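Local coordinates for uncharacterized protein (Escherichia coli UMEA 3162-1, PDB 4X5M), which mediates sugar transport across the membrane down a concentration gradient as a homodimer, probably by rocking movements that open its cavity to alternate sides, at residues E33-V37 / V38-M42; V76-I79 / T80-R84. All blocks are in the same frame, centred on the assembly; numbering follows the deposited sequence.

Followed from the N terminus, the chain reaches interaction 1 (33-37 with 38-42) where the loop after helix 20-29 turns into helix 37-57; interaction 2 (76-79 with 80-84) comes later, within helix 60-86. Both are local, joining residues three to five apart in adjoining segments, so neither closes a long loop, and they stand in series without nesting or crossing. Their centres are nevertheless only about 9 Å apart, because helices 37-57 and 60-86, consecutive in the chain, bring these ends together. The evidence is direct packing: Ile35 CG2 lies 3.5 Å from Thr80 OG1, and Tyr40 OH lies 3.5 Å from Val76 CG1. The start of one membrane helix is thereby tied to the last turns of the next.

Interaction 1: residues E33-V37 / V38-M42; sequences EGISV and VMYIM
The phenol ring of Tyr40 meets Ile35 obliquely, the Ile35 CG2 methyl approaching Tyr40 CD1 at 3.6 Å, while Ser36 O lies at the ring edge, near its plane. That methyl stands anti to the backbone N of Ile35 (chi1 -63° for CG1), which turns it to the ring. Phe19 of the second subunit also pairs with this ring edge-to-face, and a bound monoolein lipid touches Tyr40.

Ser36 holds the helix start. Its OG, anti to its own N (chi1 166°), swings forward to accept from Met39 N at 3.2 Å, an almost straight bond with an N-H...O angle of 167°. A water hydrogen-bonded to the same OG accepts from Val38 N at 3.0 Å, so a second first-turn N-H is satisfied. Met39 bends at chi3 and folds back over the serine, its CE 3.6 Å from Ser36 CB. With an alanine here, the N-H of Met39 would probably lose its capping acceptor and the water one of its holders.

From the next residue, Val37 reaches Ile41 one turn on, and the two lie side by side, Val37 CG1 3.7 Å from Ile41 CD1, alongside the Val37 O to Ile41 N bond. A serine N-cap preceding a first helical turn defines the motif, here opening transmembrane helix 37-57 of the PQ-loop fold.

Interaction 2: residues V76-I79 / T80-R84; sequences VLVI and TLINR. With OLA (oleic acid), chain D.
From Val76 to Asn83 the backbone is regular alpha-helix, each carbonyl from Val76 to Ile79 accepting from the N-H four residues ahead, as in Thr80 N to Val76 O at 3.0 Å. The exception to simple pairing is Val76 O, which takes two donors. Besides Thr80 N, it accepts the hydroxyl of Thr80, with OG1 2.7 Å away and raised 36° above the carbonyl plane, on the face opposite to the one used by the amide. Thr80 can fold back in this way because OG1 sits beside its own backbone N (chi1 -60°), directed down the helix towards the preceding turn; the buried hydroxyl thereby donates within its own helix.

Two apolar pairs follow the same four-residue spacing. Leu77 and Leu81 cross at a slant, Leu77 CD1 4.0 Å from Leu81 CG. Val78 and Ile82 instead run alongside each other, with 4.0 Å between Val78 CG1 and Ile82 CD1. The other branch of Val78, CG2, meets the chain of a bound oleic acid at C8, again 4.0 Å away. The lipid's carboxyl end lies by Ile79, O2 being 3.6 Å from Ile79 CG1, so one fatty acid spans both residues along this surface.

Another side of the helix, carrying Val76, Ile79 and Thr80, is buried. Leu77 packs on Leu44 and Thr80 on Val37, both of helix 37-57, while Thr32, in the loop leading to that helix, touches both Ile79 and Thr80. This part of helix 60-86 thus packs on helix 37-57 and the loop before it, with the fatty acid at Val78 and Ile79.

Interaction 1: residues E33-V37 / V38-M42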
ATOM      1  N   GLU A  33      -0.585  -0.159 -19.000  1.00 43.24           N
ATOM      2  CA  GLU A  33      -1.457   0.958 -19.348  1.00 53.32           C
ATOM      3  C   GLU A  33      -2.105   1.558 -18.103  1.00 44.32           C
ATOM      4  O   GLU A  33      -2.659   0.838 -17.271  1.00 49.70           O
ATOM      5  CB  GLU A  33      -2.537   0.516 -20.341  1.00 53.49           C
ATOM      6  CG  GLU A  33      -2.052   0.389 -21.779  1.00 56.44           C
ATOM      7  N   GLY A  34      -2.025   2.880 -17.977  1.00 45.81           N
ATOM      8  CA  GLY A  34      -2.631   3.575 -16.856  1.00 53.63           C
ATOM      9  C   GLY A  34      -1.667   3.814 -15.711  1.00 53.16           C
ATOM     10  O   GLY A  34      -1.856   4.730 -14.909  1.00 48.55           O
ATOM     11  N   ILE A  35      -0.628   2.987 -15.634  1.00 43.03           N
ATOM     12  CA  ILE A  35       0.364   3.100 -14.571  1.00 42.07           C
ATOM     13  C   ILE A  35       1.160   4.396 -14.681  1.00 31.09           C
ATOM     14  O   ILE A  35       1.770   4.677 -15.713  1.00 42.13           O
ATOM     15  CB  ILE A  35       1.341   1.908 -14.585  1.00 36.74           C
ATOM     16  CG1 ILE A  35       0.589   0.604 -14.317  1.00 39.07           C
ATOM     17  CG2 ILE A  35       2.443   2.111 -13.557  1.00 32.55           C
ATOM     18  CD1 ILE A  35       1.476  -0.620 -14.283  1.00 36.70           C
ATOM     19  N   SER A  36       1.144   5.186 -13.612  1.00 35.38           N
ATOM     20  CA  SER A  36       1.894   6.435 -13.574  1.00 37.04           C
ATOM     21  C   SER A  36       3.317   6.216 -13.078  1.00 35.15           C
ATOM     22  O   SER A  36       3.531   5.674 -11.992  1.00 29.78           O
ATOM     23  CB  SER A  36       1.190   7.460 -12.687  1.00 30.84           C
ATOM     24  OG  SER A  36       2.051   8.540 -12.378  1.00 30.74           O
ATOM     25  N   VAL A  37       4.284   6.646 -13.882  1.00 32.28           N
ATOM     26  CA  VAL A  37       5.691   6.558 -13.512  1.00 30.87           C
ATOM     27  C   VAL A  37       5.972   7.376 -12.254  1.00 30.04           C
ATOM     28  O   VAL A  37       6.652   6.909 -11.339  1.00 25.57           O
ATOM     29  CB  VAL A  37       6.603   7.045 -14.656  1.00 35.63           C
ATOM     30  CG1 VAL A  37       8.054   7.094 -14.203  1.00 32.21           C
ATOM     31  CG2 VAL A  37       6.450   6.144 -15.873  1.00 36.63           C
ATOM     32  N   VAL A  38       5.428   8.589 -12.210  1.00 32.41           N
ATOM     33  CA  VAL A  38       5.626   9.490 -11.077  1.00 24.59           C
ATOM     34  C   VAL A  38       5.101   8.894  -9.772  1.00 23.98           C
ATOM     35  O   VAL A  38       5.771   8.957  -8.739  1.00 29.37           O
ATOM     36  CB  VAL A  38       4.942  10.854 -11.319  1.00 38.35           C
ATOM     37  CG1 VAL A  38       4.993  11.712 -10.061  1.00 33.03           C
ATOM     38  CG2 VAL A  38       5.596  11.574 -12.485  1.00 40.66           C
ATOM     39  N   MET A  39       3.909   8.308  -9.824  1.00 23.81           N
ATOM     40  CA  MET A  39       3.305   7.716  -8.634  1.00 27.18           C
ATOM     41  C   MET A  39       4.137   6.551  -8.100  1.00 23.93           C
ATOM     42  O   MET A  39       4.288   6.396  -6.888  1.00 26.59           O
ATOM     43  CB  MET A  39       1.872   7.252  -8.925  1.00 30.43           C
ATOM     44  CG  MET A  39       0.888   8.387  -9.165  1.00 36.88           C
ATOM     45  SD  MET A  39      -0.835   7.914  -8.885  1.00 45.12           S
ATOM     46  CE  MET A  39      -1.020   6.559 -10.036  1.00 35.64           C
ATOM     47  N   TYR A  40       4.684   5.741  -9.001  1.00 23.67           N
ATOM     48  CA  TYR A  40       5.479   4.589  -8.586  1.00 26.34           C
ATOM     49  C   TYR A  40       6.844   5.001  -8.043  1.00 26.64           C
ATOM     50  O   TYR A  40       7.374   4.360  -7.134  1.00 28.88           O
ATOM     51  CB  TYR A  40       5.643   3.601  -9.744  1.00 27.57           C
ATOM     52  CG  TYR A  40       4.697   2.428  -9.647  1.00 30.50           C
ATOM     53  CD1 TYR A  40       3.384   2.535 -10.085  1.00 30.63           C
ATOM     54  CD2 TYR A  40       5.111   1.221  -9.100  1.00 26.91           C
ATOM     55  CE1 TYR A  40       2.510   1.468  -9.991  1.00 31.22           C
ATOM     56  CE2 TYR A  40       4.245   0.146  -9.000  1.00 31.54           C
ATOM     57  CZ  TYR A  40       2.945   0.277  -9.448  1.00 33.13           C
ATOM     58  OH  TYR A  40       2.077  -0.787  -9.353  1.00 33.62           O
ATOM     59  N   ILE A  41       7.411   6.068  -8.596  1.00 25.79           N
ATOM     60  CA  ILE A  41       8.672   6.599  -8.090  1.00 24.05           C
ATOM     61  C   ILE A  41       8.470   7.165  -6.688  1.00 23.05           C
ATOM     62  O   ILE A  41       9.290   6.944  -5.794  1.00 28.29           O
ATOM     63  CB  ILE A  41       9.250   7.686  -9.019  1.00 28.27           C
ATOM     64  CG1 ILE A  41       9.665   7.069 -10.356  1.00 27.31           C
ATOM     65  CG2 ILE A  41      10.444   8.369  -8.370  1.00 26.79           C
ATOM     66  CD1 ILE A  41      10.260   8.064 -11.330  1.00 39.01           C
ATOM     67  N   MET A  42       7.370   7.888  -6.498  1.00 25.45           N
ATOM     68  CA  MET A  42       6.998   8.378  -5.175  1.00 28.87           C
ATOM     69  C   MET A  42       6.781   7.216  -4.212  1.00 22.78           C
ATOM     70  O   MET A  42       7.237   7.247  -3.067  1.00 22.86           O
ATOM     71  CB  MET A  42       5.732   9.235  -5.245  1.00 27.02           C
ATOM     72  CG  MET A  42       5.948  10.659  -5.719  1.00 47.15           C
ATOM     73  SD  MET A  42       4.433  11.626  -5.576  1.00 66.80           S
ATOM     74  CE  MET A  42       4.011  11.328  -3.860  1.00 35.66           C
TER
HETATM   75  O   HOH W   1       3.897   9.642 -14.544  1.00 41.42           O

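Interaction 2: residues V76-I79 / T80-R84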
ATOM      1  N   VAL A  76       7.444  -3.720 -11.754  1.00 27.21           N
ATOM      2  CA  VAL A  76       6.329  -3.039 -12.408  1.00 25.22           C
ATOM      3  C   VAL A  76       6.781  -1.719 -13.032  1.00 26.84           C
ATOM      4  O   VAL A  76       6.432  -1.410 -14.173  1.00 27.43           O
ATOM      5  CB  VAL A  76       5.173  -2.775 -11.421  1.00 27.24           C
ATOM      6  CG1 VAL A  76       4.139  -1.842 -12.037  1.00 27.99           C
ATOM      7  CG2 VAL A  76       4.525  -4.085 -11.002  1.00 29.05           C
ATOM      8  N   LEU A  77       7.568  -0.948 -12.286  1.00 24.73           N
ATOM      9  CA  LEU A  77       8.087   0.318 -12.795  1.00 23.36           C
ATOM     10  C   LEU A  77       9.053   0.087 -13.956  1.00 25.48           C
ATOM     11  O   LEU A  77       9.036   0.828 -14.940  1.00 24.19           O
ATOM     12  CB  LEU A  77       8.777   1.113 -11.683  1.00 25.99           C
ATOM     13  CG  LEU A  77       9.377   2.462 -12.101  1.00 24.75           C
ATOM     14  CD1 LEU A  77       8.342   3.318 -12.814  1.00 28.83           C
ATOM     15  CD2 LEU A  77       9.944   3.204 -10.902  1.00 26.97           C
ATOM     16  N   VAL A  78       9.887  -0.945 -13.837  1.00 27.19           N
ATOM     17  CA  VAL A  78      10.833  -1.301 -14.893  1.00 27.56           C
ATOM     18  C   VAL A  78      10.120  -1.573 -16.214  1.00 26.95           C
ATOM     19  O   VAL A  78      10.474  -1.008 -17.249  1.00 28.49           O
ATOM     20  CB  VAL A  78      11.671  -2.541 -14.514  1.00 28.27           C
ATOM     21  CG1 VAL A  78      12.359  -3.118 -15.744  1.00 31.00           C
ATOM     22  CG2 VAL A  78      12.692  -2.190 -13.447  1.00 28.77           C
ATOM     23  N   ILE A  79       9.113  -2.440 -16.168  1.00 27.57           N
ATOM     24  CA  ILE A  79       8.318  -2.764 -17.347  1.00 25.61           C
ATOM     25  C   ILE A  79       7.612  -1.521 -17.887  1.00 29.02           C
ATOM     26  O   ILE A  79       7.523  -1.324 -19.101  1.00 32.86           O
ATOM     27  CB  ILE A  79       7.274  -3.859 -17.037  1.00 30.72           C
ATOM     28  CG1 ILE A  79       7.966  -5.134 -16.552  1.00 33.44           C
ATOM     29  CG2 ILE A  79       6.422  -4.155 -18.262  1.00 32.06           C
ATOM     30  CD1 ILE A  79       7.007  -6.202 -16.071  1.00 28.74           C
ATOM     31  N   THR A  80       7.126  -0.680 -16.978  1.00 28.12           N
ATOM     32  CA  THR A  80       6.446   0.554 -17.358  1.00 31.01           C
ATOM     33  C   THR A  80       7.373   1.481 -18.138  1.00 35.35           C
ATOM     34  O   THR A  80       6.987   2.043 -19.164  1.00 36.15           O
ATOM     35  CB  THR A  80       5.905   1.308 -16.125  1.00 28.19           C
ATOM     36  OG1 THR A  80       4.963   0.481 -15.430  1.00 30.42           O
ATOM     37  CG2 THR A  80       5.218   2.599 -16.544  1.00 29.64           C
ATOM     38  N   LEU A  81       8.599   1.628 -17.648  1.00 31.37           N
ATOM     39  CA  LEU A  81       9.588   2.485 -18.293  1.00 36.29           C
ATOM     40  C   LEU A  81      10.026   1.917 -19.642  1.00 37.60           C
ATOM     41  O   LEU A  81      10.310   2.669 -20.576  1.00 37.49           O
ATOM     42  CB  LEU A  81      10.800   2.678 -17.380  1.00 28.56           C
ATOM     43  CG  LEU A  81      10.549   3.523 -16.128  1.00 31.26           C
ATOM     44  CD1 LEU A  81      11.748   3.485 -15.193  1.00 35.29           C
ATOM     45  CD2 LEU A  81      10.214   4.956 -16.515  1.00 37.48           C
ATOM     46  N   ILE A  82      10.079   0.593 -19.740  1.00 28.48           N
ATOM     47  CA  ILE A  82      10.414  -0.066 -20.998  1.00 34.91           C
ATOM     48  C   ILE A  82       9.313   0.156 -22.033  1.00 41.71           C
ATOM     49  O   ILE A  82       9.589   0.531 -23.174  1.00 41.20           O
ATOM     50  CB  ILE A  82      10.640  -1.581 -20.806  1.00 34.10           C
ATOM     51  CG1 ILE A  82      11.904  -1.836 -19.983  1.00 31.44           C
ATOM     52  CG2 ILE A  82      10.751  -2.278 -22.151  1.00 32.26           C
ATOM     53  CD1 ILE A  82      12.185  -3.305 -19.732  1.00 31.76           C
ATOM     54  N   ASN A  83       8.066  -0.070 -21.629  1.00 33.24           N
ATOM     55  CA  ASN A  83       6.922   0.137 -22.511  1.00 42.89           C
ATOM     56  C   ASN A  83       6.784   1.596 -22.937  1.00 47.70           C
ATOM     57  O   ASN A  83       6.430   1.886 -24.080  1.00 52.45           O
ATOM     58  CB  ASN A  83       5.627  -0.321 -21.836  1.00 37.37           C
ATOM     59  CG  ASN A  83       5.589  -1.819 -21.598  1.00 37.78           C
ATOM     60  OD1 ASN A  83       4.917  -2.295 -20.683  1.00 39.93           O
ATOM     61  ND2 ASN A  83       6.316  -2.568 -22.418  1.00 36.32           N
ATOM     62  N   ARG A  84       7.060   2.507 -22.008  1.00 39.21           N
ATOM     63  CA  ARG A  84       6.998   3.939 -22.282  1.00 44.91           C
ATOM     64  C   ARG A  84       7.961   4.340 -23.396  1.00 56.69           C
ATOM     65  O   ARG A  84       7.639   5.179 -24.239  1.00 72.13           O
ATOM     66  CB  ARG A  84       7.311   4.740 -21.013  1.00 53.71           C
ATOM     67  CG  ARG A  84       7.601   6.215 -21.266  1.00 63.69           C
ATOM     68  CD  ARG A  84       8.596   6.768 -20.257  1.00 65.81           C
ATOM     69  NE  ARG A  84       7.949   7.292 -19.058  1.00 69.03           N
ATOM     70  CZ  ARG A  84       7.695   8.580 -18.849  1.00 72.67           C
ATOM     71  NH1 ARG A  84       8.038   9.482 -19.759  1.00 67.39           N
ATOM     72  NH2 ARG A  84       7.102   8.969 -17.729  1.00 71.94           N
TER
HETATM   73  C1  OLA D 201      10.860  -7.905 -15.738  1.00 58.73           C
HETATM   74  O1  OLA D 201      10.750  -7.696 -16.975  1.00 52.61           O
HETATM   75  O2  OLA D 201      10.568  -6.996 -14.915  1.00 65.11           O
HETATM   76  C2  OLA D 201      11.343  -9.247 -15.236  1.00 56.58           C
HETATM   77  C3  OLA D 201      11.711  -9.129 -13.774  1.00 50.18           C
HETATM   78  C4  OLA D 201      13.179  -8.785 -13.646  1.00 55.98           C
HETATM   79  C5  OLA D 201      13.450  -8.232 -12.264  1.00 47.17           C
HETATM   80  C6  OLA D 201      14.384  -7.047 -12.377  1.00 49.69           C
HETATM   81  C7  OLA D 201      14.006  -6.004 -11.348  1.00 47.76           C
HETATM   82  C8  OLA D 201      14.945  -4.821 -11.452  1.00 47.37           C
HETATM   83  C9  OLA D 201      16.281  -5.181 -10.840  1.00 45.74           C
HETATM   84  C10 OLA D 201      17.042  -4.229 -10.264  1.00 54.55           C
HETATM   85  C11 OLA D 201      16.567  -2.792 -10.219  1.00 40.99           C
HETATM   86  C12 OLA D 201      17.500  -1.982  -9.345  1.00 41.07           C
HETATM   87  C13 OLA D 201      17.180  -2.240  -7.888  1.00 47.10           C
HETATM   88  C14 OLA D 201      18.353  -1.831  -7.024  1.00 45.18           C
HETATM   89  C15 OLA D 201      18.031  -2.114  -5.573  1.00 47.36           C
HETATM   90  C16 OLA D 201      19.180  -1.675  -4.690  1.00 48.88           C
HETATM   91  C17 OLA D 201      18.665  -1.443  -3.287  1.00 42.51           C
HETATM   92  C18 OLA D 201      19.829  -1.279  -2.336  1.00 42.50           C